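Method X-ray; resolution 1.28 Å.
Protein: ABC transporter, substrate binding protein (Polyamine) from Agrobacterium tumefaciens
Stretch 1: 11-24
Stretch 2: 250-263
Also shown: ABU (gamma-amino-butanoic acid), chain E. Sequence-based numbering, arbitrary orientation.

Stretch 1 (11-24) TTQDAQKAAWAEKF
Stretch 2 250-263: AQAQADMATATGYA

Residues 11-24, part of a longer helix, and helix 250-260 pack nearly antiparallel, their N-to-C directions 155° apart and their axes 8.4 Å apart at closest approach. Such close packing suits alanine, whose methyl is small enough to let backbones approach: the CA atoms of Ala 19 and Met 256 lie 5.2 Å apart, those of Ala 15 and Ala 259 5.7 Å. Ala 15 and Ala 19 both point toward the partner helix. Ala 15 CB sits 3.8 Å from Ala 259 CB and 3.4 Å from Thr 260 CG2, while Ala 19 CB comes 3.5 Å from Met 256 N.

Trp 20 has the most surface covered. Its CA-to-CB bond points sideways, but chi1 m with chi2 near -17° brings the indole to the other helix. Tryptophan suits the place because its broad apolar ring packs on Ala 252 and Met 256 while its one polar atom meets a carbonyl. Trp 20 CD1 packs 3.6 Å from Ala 252 CB and Trp 20 CZ2 3.8 Å from Met 256 CG (chi1 t, chi2 m, chi3 m). At the ring edge, Trp 20 NE1 donates a weak hydrogen bond to Ala 252 O, 3.1 Å at 145°.

Lys 23, next in covered area, is m, t, t, p. Its long chain reaches Asp 255 (chi1 m), where Lys 23 NZ forms a salt bridge to Asp 255 OD2 at 2.7 Å; Lys 23 NZ also donates to Ala 19 O, one turn back, at 2.8 Å. Gln 251 NE2 donates to Asp 255 OD1 at 2.9 Å, so both carboxylate oxygens are engaged.

Beyond the second helix, Gly 261 adopts positive phi (90/7), where a CB would jam against the preceding carbonyl. Thr 260 OG1 (chi1 p) donates to Met 256 O at 2.8 Å. Tyr 262 (chi1 m) and Thr 12 (chi1 m) converge on the ligand: Tyr 262 OH and Thr 12 OG1 each donate to ABU O at 2.6 Å.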

# COMPACT_ATOMS: atom_id res chain seq x y z
N THR A 11 -5.66 11.09 3.27
CA THR A 11 -6.97 10.47 3.36
C THR A 11 -6.95 9.11 3.95
O THR A 11 -7.86 8.73 4.69
CB THR A 11 -7.70 10.56 2.03
OG1 THR A 11 -6.84 10.08 0.99
CG2 THR A 11 -8.13 11.98 1.71
N THR A 12 -5.89 8.32 3.65
CA THR A 12 -5.84 6.97 4.22
C THR A 12 -5.63 7.00 5.73
O THR A 12 -6.31 6.31 6.48
CB THR A 12 -4.74 6.16 3.53
OG1 THR A 12 -5.15 6.11 2.15
CG2 THR A 12 -4.60 4.75 4.11
N GLN A 13 -4.67 7.80 6.18
CA GLN A 13 -4.41 7.85 7.62
C GLN A 13 -5.58 8.50 8.37
O GLN A 13 -5.93 8.03 9.47
CB GLN A 13 -3.07 8.54 7.91
CG GLN A 13 -2.66 8.44 9.38
CD GLN A 13 -1.22 8.78 9.59
OE1 GLN A 13 -0.43 8.85 8.65
NE2 GLN A 13 -0.86 8.89 10.86
N ASP A 14 -6.23 9.48 7.77
CA ASP A 14 -7.42 10.06 8.41
C ASP A 14 -8.49 8.99 8.58
O ASP A 14 -9.17 8.96 9.60
CB ASP A 14 -7.98 11.17 7.53
CG ASP A 14 -7.16 12.43 7.52
OD1 ASP A 14 -6.22 12.54 8.36
OD2 ASP A 14 -7.42 13.30 6.67
N ALA A 15 -8.65 8.12 7.58
CA ALA A 15 -9.64 7.04 7.67
C ALA A 15 -9.24 6.00 8.71
O ALA A 15 -10.11 5.46 9.42
CB ALA A 15 -9.80 6.38 6.30
N GLN A 16 -7.93 5.64 8.81
CA GLN A 16 -7.49 4.72 9.85
C GLN A 16 -7.72 5.34 11.24
O GLN A 16 -8.10 4.62 12.18
CB GLN A 16 -6.03 4.33 9.66
CG GLN A 16 -5.82 3.46 8.40
CD GLN A 16 -4.35 3.26 8.15
OE1 GLN A 16 -3.60 4.23 8.07
NE2 GLN A 16 -3.92 2.00 7.99
N LYS A 17 -7.50 6.65 11.37
CA LYS A 17 -7.75 7.36 12.63
C LYS A 17 -9.23 7.25 13.01
O LYS A 17 -9.53 6.83 14.13
CB LYS A 17 -7.34 8.81 12.49
CG LYS A 17 -7.66 9.65 13.74
CD LYS A 17 -7.32 11.10 13.49
CE LYS A 17 -7.79 12.03 14.60
NZ LYS A 17 -7.32 13.42 14.38
N ALA A 18 -10.14 7.51 12.07
CA ALA A 18 -11.57 7.41 12.35
C ALA A 18 -11.97 5.99 12.72
O ALA A 18 -12.78 5.79 13.62
CB ALA A 18 -12.37 7.87 11.14
N ALA A 19 -11.44 4.98 12.00
CA ALA A 19 -11.84 3.59 12.23
C ALA A 19 -11.28 2.96 13.49
O ALA A 19 -11.89 2.03 14.02
CB ALA A 19 -11.47 2.74 11.02
N TRP A 20 -10.07 3.38 13.94
CA TRP A 20 -9.35 2.71 15.02
C TRP A 20 -9.10 3.50 16.28
O TRP A 20 -9.02 2.90 17.35
CB TRP A 20 -7.99 2.21 14.46
CG TRP A 20 -8.09 1.25 13.30
CD1 TRP A 20 -9.20 0.53 12.91
CD2 TRP A 20 -7.04 0.87 12.40
NE1 TRP A 20 -8.91 -0.25 11.82
CE2 TRP A 20 -7.57 -0.07 11.49
CE3 TRP A 20 -5.69 1.25 12.26
CZ2 TRP A 20 -6.81 -0.65 10.47
CZ3 TRP A 20 -4.93 0.66 11.26
CH2 TRP A 20 -5.50 -0.26 10.37
N ALA A 21 -8.83 4.80 16.17
CA ALA A 21 -8.37 5.55 17.34
C ALA A 21 -9.29 5.64 18.52
O ALA A 21 -8.86 5.30 19.63
CB ALA A 21 -7.85 6.92 16.95
N GLU A 22 -10.58 5.96 18.30
CA GLU A 22 -11.51 6.01 19.43
C GLU A 22 -11.82 4.65 19.99
O GLU A 22 -11.95 4.51 21.21
CB GLU A 22 -12.77 6.76 19.09
CG GLU A 22 -12.54 8.24 19.22
CD GLU A 22 -13.78 9.10 19.08
OE1 GLU A 22 -13.93 10.05 19.88
OE2 GLU A 22 -14.61 8.80 18.20
N LYS A 23 -11.92 3.62 19.13
CA LYS A 23 -12.16 2.27 19.60
C LYS A 23 -11.06 1.87 20.59
O LYS A 23 -11.36 1.32 21.65
CB LYS A 23 -12.17 1.27 18.42
CG LYS A 23 -13.48 1.19 17.65
CD LYS A 23 -13.36 0.18 16.49
CE LYS A 23 -14.53 0.19 15.54
NZ LYS A 23 -14.59 1.45 14.70
N PHE A 24 -9.79 2.21 20.28
CA PHE A 24 -8.66 1.88 21.15
C PHE A 24 -8.74 2.65 22.47
O PHE A 24 -8.51 2.06 23.53
CB PHE A 24 -7.32 2.17 20.46
CG PHE A 24 -6.14 1.64 21.23
CD1 PHE A 24 -5.98 0.28 21.46
CD2 PHE A 24 -5.21 2.51 21.80
CE1 PHE A 24 -4.86 -0.21 22.16
CE2 PHE A 24 -4.09 2.02 22.46
CZ PHE A 24 -3.93 0.67 22.65
N ALA A 250 -12.50 -7.57 13.67
CA ALA A 250 -13.47 -7.57 12.60
C ALA A 250 -14.15 -6.27 12.33
O ALA A 250 -14.17 -5.82 11.18
CB ALA A 250 -14.51 -8.67 12.81
N GLN A 251 -14.74 -5.65 13.37
CA GLN A 251 -15.44 -4.40 13.15
C GLN A 251 -14.49 -3.27 12.74
O GLN A 251 -14.82 -2.51 11.84
CB GLN A 251 -16.29 -3.99 14.38
CG GLN A 251 -17.30 -2.88 14.08
CD GLN A 251 -18.37 -3.25 13.09
OE1 GLN A 251 -19.18 -4.16 13.30
NE2 GLN A 251 -18.43 -2.51 11.99
N ALA A 252 -13.33 -3.17 13.42
CA ALA A 252 -12.31 -2.17 13.12
C ALA A 252 -11.84 -2.31 11.67
O ALA A 252 -11.71 -1.29 10.98
CB ALA A 252 -11.14 -2.33 14.08
N GLN A 253 -11.68 -3.55 11.18
CA GLN A 253 -11.25 -3.76 9.79
C GLN A 253 -12.37 -3.41 8.81
O GLN A 253 -12.14 -2.81 7.73
CB GLN A 253 -10.79 -5.19 9.60
CG GLN A 253 -9.37 -5.41 10.10
CD GLN A 253 -8.37 -4.85 9.11
OE1 GLN A 253 -8.48 -5.12 7.92
NE2 GLN A 253 -7.38 -4.07 9.58
N ALA A 254 -13.63 -3.79 9.15
CA ALA A 254 -14.74 -3.44 8.28
C ALA A 254 -14.86 -1.91 8.21
O ALA A 254 -15.10 -1.37 7.14
CB ALA A 254 -16.04 -4.03 8.84
N ASP A 255 -14.69 -1.21 9.34
CA ASP A 255 -14.79 0.26 9.32
C ASP A 255 -13.67 0.91 8.53
O ASP A 255 -13.94 1.84 7.78
CB ASP A 255 -14.86 0.81 10.75
CG ASP A 255 -16.13 0.40 11.51
OD1 ASP A 255 -17.06 -0.15 10.87
OD2 ASP A 255 -16.13 0.53 12.74
N MET A 256 -12.45 0.36 8.61
CA MET A 256 -11.33 0.88 7.82
C MET A 256 -11.67 0.68 6.33
O MET A 256 -11.49 1.58 5.51
CB MET A 256 -10.07 0.11 8.22
CG MET A 256 -8.82 0.42 7.37
SD MET A 256 -8.78 -0.46 5.78
CE MET A 256 -8.88 -2.17 6.32
N ALA A 257 -12.19 -0.51 5.97
CA ALA A 257 -12.47 -0.78 4.58
C ALA A 257 -13.58 0.11 4.01
O ALA A 257 -13.47 0.65 2.91
CB ALA A 257 -12.86 -2.26 4.43
N THR A 258 -14.66 0.26 4.79
CA THR A 258 -15.76 1.12 4.38
C THR A 258 -15.26 2.55 4.15
O THR A 258 -15.70 3.19 3.19
CB THR A 258 -16.83 1.10 5.48
OG1 THR A 258 -17.34 -0.22 5.59
CG2 THR A 258 -18.00 2.07 5.21
N ALA A 259 -14.36 3.03 5.01
CA ALA A 259 -13.86 4.41 4.95
C ALA A 259 -12.81 4.64 3.88
O ALA A 259 -12.56 5.79 3.55
CB ALA A 259 -13.28 4.81 6.30
N THR A 260 -12.16 3.57 3.37
CA THR A 260 -11.05 3.78 2.43
C THR A 260 -11.22 3.23 1.04
O THR A 260 -10.56 3.71 0.13
CB THR A 260 -9.76 3.13 2.96
OG1 THR A 260 -9.98 1.73 3.13
CG2 THR A 260 -9.25 3.76 4.23
N GLY A 261 -11.97 2.14 0.88
CA GLY A 261 -12.01 1.41 -0.38
C GLY A 261 -10.94 0.32 -0.45
O GLY A 261 -10.80 -0.33 -1.47
N TYR A 262 -10.23 0.07 0.66
CA TYR A 262 -9.26 -1.03 0.74
C TYR A 262 -9.98 -2.24 1.30
O TYR A 262 -11.04 -2.09 1.92
CB TYR A 262 -8.05 -0.65 1.63
CG TYR A 262 -7.18 0.39 0.98
CD1 TYR A 262 -6.72 0.23 -0.32
CD2 TYR A 262 -6.86 1.58 1.64
CE1 TYR A 262 -5.93 1.19 -0.94
CE2 TYR A 262 -6.08 2.56 1.03
CZ TYR A 262 -5.65 2.37 -0.27
OH TYR A 262 -4.98 3.34 -0.94
N ALA A 263 -9.46 -3.44 1.06
CA ALA A 263 -10.10 -4.65 1.56
C ALA A 263 -9.61 -4.98 2.95
O ALA A 263 -8.43 -4.78 3.29
CB ALA A 263 -9.85 -5.81 0.61
N ABU E . 1.28 1.10 1.02
CD ABU E . -0.08 1.45 0.63
CB ABU E . -0.49 2.79 1.17
CG ABU E . -1.90 3.09 0.76
C ABU E . -2.41 4.47 1.12
O ABU E . -3.49 4.91 0.48
OXT ABU E . -1.77 5.28 1.93